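Local coordinates for cyclic nucleotide-gated potassium channel mll3241 (Mesorhizobium loti, PDB 4MUV), which forms a homotetrameric potassium channel of the membrane that is activated by cAMP binding to its cytoplasmic cyclic nucleotide-binding domain, at residues L38-P44 with T103-L109. The protein carries 3 engineered substitutions. Numbering follows the deposited sequence.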
ATOM      1  N   LEU A  38      -4.994   2.678   9.317  1.00  9.23           N
ATOM      2  CA  LEU A  38      -3.824   1.965   8.842  1.00  8.18           C
ATOM      3  C   LEU A  38      -3.340   1.007   9.906  1.00  8.71           C
ATOM      4  O   LEU A  38      -3.589   1.213  11.089  1.00 10.31           O
ATOM      5  CB  LEU A  38      -2.686   2.924   8.512  1.00  8.91           C
ATOM      6  CG  LEU A  38      -2.882   3.809   7.292  1.00  9.45           C
ATOM      7  CD1 LEU A  38      -1.818   4.895   7.240  1.00 10.84           C
ATOM      8  CD2 LEU A  38      -2.863   2.991   6.032  1.00 11.75           C
ATOM      9  N   ARG A  39      -2.621  -0.025   9.486  1.00  9.18           N
ATOM     10  CA  ARG A  39      -1.988  -0.943  10.412  1.00  9.50           C
ATOM     11  C   ARG A  39      -0.530  -1.102  10.011  1.00  9.47           C
ATOM     12  O   ARG A  39      -0.234  -1.514   8.912  1.00  9.61           O
ATOM     13  CB  ARG A  39      -2.726  -2.284  10.427  1.00 12.34           C
ATOM     14  CG  ARG A  39      -4.203  -2.185  10.823  1.00 16.73           C
ATOM     15  CD  ARG A  39      -4.895  -3.534  10.741  1.00 22.38           C
ATOM     16  NE  ARG A  39      -6.332  -3.426  10.953  1.00 30.08           N
ATOM     17  CZ  ARG A  39      -7.153  -4.474  10.926  1.00 34.42           C
ATOM     18  NH1 ARG A  39      -6.670  -5.698  10.703  1.00 35.35           N
ATOM     19  NH2 ARG A  39      -8.453  -4.303  11.126  1.00 35.62           N
ATOM     20  N   ALA A  40       0.401  -0.776  10.906  1.00  9.65           N
ATOM     21  CA  ALA A  40       1.809  -0.913  10.575  1.00  8.77           C
ATOM     22  C   ALA A  40       2.245  -2.363  10.739  1.00  8.33           C
ATOM     23  O   ALA A  40       1.895  -3.022  11.714  1.00 10.48           O
ATOM     24  CB  ALA A  40       2.671   0.023  11.422  1.00 10.68           C
ATOM     25  N   ARG A  41       3.024  -2.833   9.773  1.00  9.70           N
ATOM     26  CA  ARG A  41       3.499  -4.203   9.718  1.00 10.91           C
ATOM     27  C   ARG A  41       4.939  -4.229   9.261  1.00 11.31           C
ATOM     28  O   ARG A  41       5.284  -3.557   8.318  1.00 12.87           O
ATOM     29  CB  ARG A  41       2.685  -4.996   8.686  1.00 12.57           C
ATOM     30  CG  ARG A  41       1.182  -5.023   8.950  1.00 13.98           C
ATOM     31  CD  ARG A  41       0.952  -5.896  10.156  1.00 13.12           C
ATOM     32  NE  ARG A  41      -0.449  -6.080  10.570  1.00 13.92           N
ATOM     33  CZ  ARG A  41      -1.045  -5.464  11.594  1.00 11.29           C
ATOM     34  NH1 ARG A  41      -0.420  -4.528  12.296  1.00 11.47           N
ATOM     35  NH2 ARG A  41      -2.293  -5.811  11.936  1.00 12.82           N
ATOM     36  N   THR A  42       5.761  -5.051   9.894  1.00 11.54           N
ATOM     37  CA  THR A  42       7.096  -5.326   9.407  1.00 10.74           C
ATOM     38  C   THR A  42       7.153  -6.746   8.857  1.00 11.48           C
ATOM     39  O   THR A  42       6.639  -7.693   9.467  1.00 14.15           O
ATOM     40  CB  THR A  42       8.139  -5.096  10.506  1.00 12.93           C
ATOM     41  OG1 THR A  42       8.122  -3.719  10.891  1.00 15.96           O
ATOM     42  CG2 THR A  42       9.539  -5.428  10.029  1.00 13.99           C
ATOM     43  N   VAL A  43       7.743  -6.880   7.679  1.00 10.98           N
ATOM     44  CA  VAL A  43       7.838  -8.151   6.960  1.00 10.75           C
ATOM     45  C   VAL A  43       9.306  -8.529   6.767  1.00 11.60           C
ATOM     46  O   VAL A  43      10.085  -7.707   6.306  1.00 11.69           O
ATOM     47  CB  VAL A  43       7.111  -8.055   5.585  1.00 10.52           C
ATOM     48  CG1 VAL A  43       7.207  -9.366   4.822  1.00 11.25           C
ATOM     49  CG2 VAL A  43       5.662  -7.679   5.785  1.00 10.39           C
ATOM     50  N   PRO A  44       9.692  -9.756   7.160  1.00 13.02           N
ATOM     51  CA  PRO A  44      11.098 -10.160   7.021  1.00 12.38           C
ATOM     52  C   PRO A  44      11.495 -10.311   5.557  1.00 12.62           C
ATOM     53  O   PRO A  44      10.689 -10.661   4.695  1.00 12.96           O
ATOM     54  CB  PRO A  44      11.169 -11.515   7.736  1.00 15.85           C
ATOM     55  CG  PRO A  44       9.794 -12.028   7.734  1.00 18.75           C
ATOM     56  CD  PRO A  44       8.864 -10.837   7.718  1.00 14.55           C
ATOM     57  N   THR A 103      14.275  -6.398   4.961  1.00 12.78           N
ATOM     58  CA  THR A 103      13.226  -6.262   5.954  1.00 12.64           C
ATOM     59  C   THR A 103      12.496  -4.969   5.653  1.00 11.15           C
ATOM     60  O   THR A 103      13.125  -3.967   5.394  1.00 13.21           O
ATOM     61  CB  THR A 103      13.822  -6.156   7.352  1.00 16.96           C
ATOM     62  OG1 THR A 103      14.852  -7.126   7.500  1.00 23.75           O
ATOM     63  CG2 THR A 103      12.727  -6.351   8.381  1.00 16.04           C
ATOM     64  N   VAL A 104      11.167  -4.980   5.674  1.00 10.36           N
ATOM     65  CA  VAL A 104      10.406  -3.819   5.235  1.00 10.27           C
ATOM     66  C   VAL A 104       9.286  -3.470   6.219  1.00  9.38           C
ATOM     67  O   VAL A 104       8.653  -4.355   6.782  1.00 10.96           O
ATOM     68  CB  VAL A 104       9.854  -4.067   3.807  1.00 10.17           C
ATOM     69  CG1 VAL A 104       8.836  -5.231   3.780  1.00 10.95           C
ATOM     70  CG2 VAL A 104       9.276  -2.795   3.212  1.00 10.57           C
ATOM     71  N   SER A 105       9.074  -2.176   6.465  1.00  9.56           N
ATOM     72  CA  SER A 105       7.915  -1.683   7.210  1.00  9.98           C
ATOM     73  C   SER A 105       6.930  -1.112   6.239  1.00  8.58           C
ATOM     74  O   SER A 105       7.281  -0.328   5.339  1.00  9.56           O
ATOM     75  CB  SER A 105       8.252  -0.603   8.255  1.00 12.61           C
ATOM     76  OG  SER A 105       9.046  -1.182   9.248  1.00 13.71           O
ATOM     77  N   LEU A 106       5.687  -1.514   6.450  1.00  9.07           N
ATOM     78  CA  LEU A 106       4.557  -1.156   5.617  1.00  9.24           C
ATOM     79  C   LEU A 106       3.460  -0.567   6.475  1.00  8.84           C
ATOM     80  O   LEU A 106       3.288  -0.957   7.620  1.00 10.82           O
ATOM     81  CB  LEU A 106       3.983  -2.422   4.967  1.00 10.53           C
ATOM     82  CG  LEU A 106       4.915  -3.325   4.201  1.00  9.10           C
ATOM     83  CD1 LEU A 106       4.231  -4.611   3.768  1.00 10.13           C
ATOM     84  CD2 LEU A 106       5.471  -2.602   3.002  1.00 10.03           C
ATOM     85  N   LEU A 107       2.688   0.334   5.893  1.00  8.86           N
ATOM     86  CA  LEU A 107       1.387   0.728   6.431  1.00  8.38           C
ATOM     87  C   LEU A 107       0.326   0.082   5.535  1.00  8.15           C
ATOM     88  O   LEU A 107       0.245   0.372   4.344  1.00  9.43           O
ATOM     89  CB  LEU A 107       1.237   2.253   6.475  1.00  8.48           C
ATOM     90  CG  LEU A 107       2.208   2.965   7.415  1.00  9.80           C
ATOM     91  CD1 LEU A 107       2.167   4.456   7.191  1.00 11.15           C
ATOM     92  CD2 LEU A 107       1.863   2.662   8.858  1.00 12.91           C
ATOM     93  N   SER A 108      -0.471  -0.805   6.130  1.00  7.41           N
ATOM     94  CA  SER A 108      -1.522  -1.546   5.434  0.59  7.49           C
ATOM     95  C   SER A 108      -2.842  -0.813   5.510  1.00  8.02           C
ATOM     96  O   SER A 108      -3.241  -0.402   6.597  1.00  9.76           O
ATOM     97  CB  SER A 108      -1.674  -2.934   6.072  0.59  8.65           C
ATOM     98  OG  SER A 108      -2.686  -3.699   5.448  0.59  9.68           O
ATOM     99  N   LEU A 109      -3.504  -0.687   4.375  1.00  8.36           N
ATOM    100  CA  LEU A 109      -4.781  -0.014   4.264  1.00  8.95           C
ATOM    101  C   LEU A 109      -5.793  -1.000   3.707  1.00  9.29           C
ATOM    102  O   LEU A 109      -5.657  -1.474   2.577  1.00  9.37           O
ATOM    103  CB  LEU A 109      -4.648   1.162   3.305  1.00 10.38           C
ATOM    104  CG  LEU A 109      -5.892   2.022   3.103  1.00 12.09           C
ATOM    105  CD1 LEU A 109      -6.202   2.761   4.394  1.00 15.18           C
ATOM    106  CD2 LEU A 109      -5.700   3.012   1.958  1.00 15.05           C
TER
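Thr103 enters the pairing through its methyl group, CG2 lying 3.7 Å from Thr42 CG2. At Val104 a regular antiparallel ladder begins: Val104 N donates to Val43 O (3.0 Å) and Val43 N to Val104 O (2.8 Å), while Val43 CB meets Val104 CG1 at 3.8 Å. Ser105 faces Thr42 in a non-hydrogen-bonded pair, CA to CA 4.3 Å; both side chains, on the same face with chi1 m, bring the hydroxyls together: Thr42 OG1 donates to Ser105 OG (3.2 Å), whose stronger partner is Glu64 of strand 58-64. Leu106 repeats the two-bond pattern with Arg41 (Leu106 N to Arg41 O 2.8 Å, Arg41 N to Leu106 O 2.9 Å); its CD1 packs 3.9 Å from Val43 CG2, on the face where both touch Ile49. The guanidinium of Arg41 leads away, to a salt bridge with Asp9. On the other face, Leu107 CD2 covers Ala40 CB (3.8 Å), and both residues pack on Leu16 of helix 13-17. Ser108 closes the ladder with Arg39 (Ser108 N to Arg39 O 2.9 Å, Arg39 N to Ser108 O 3.0 Å), and Leu109 CD1 meets Leu38 CD2 at 3.7 Å. The strand axes approach to 4.6 Å, with N-to-C directions at 144°: antiparallel but twisted. Strand 39-43 forms an edge of its sheet, and 104-109 bridges it to 58-64, as in the cupin-like β-roll of cyclic nucleotide-binding domains; this wall pair lies outside the pocket, Leu106's side chain about 11 Å from bound cGMP.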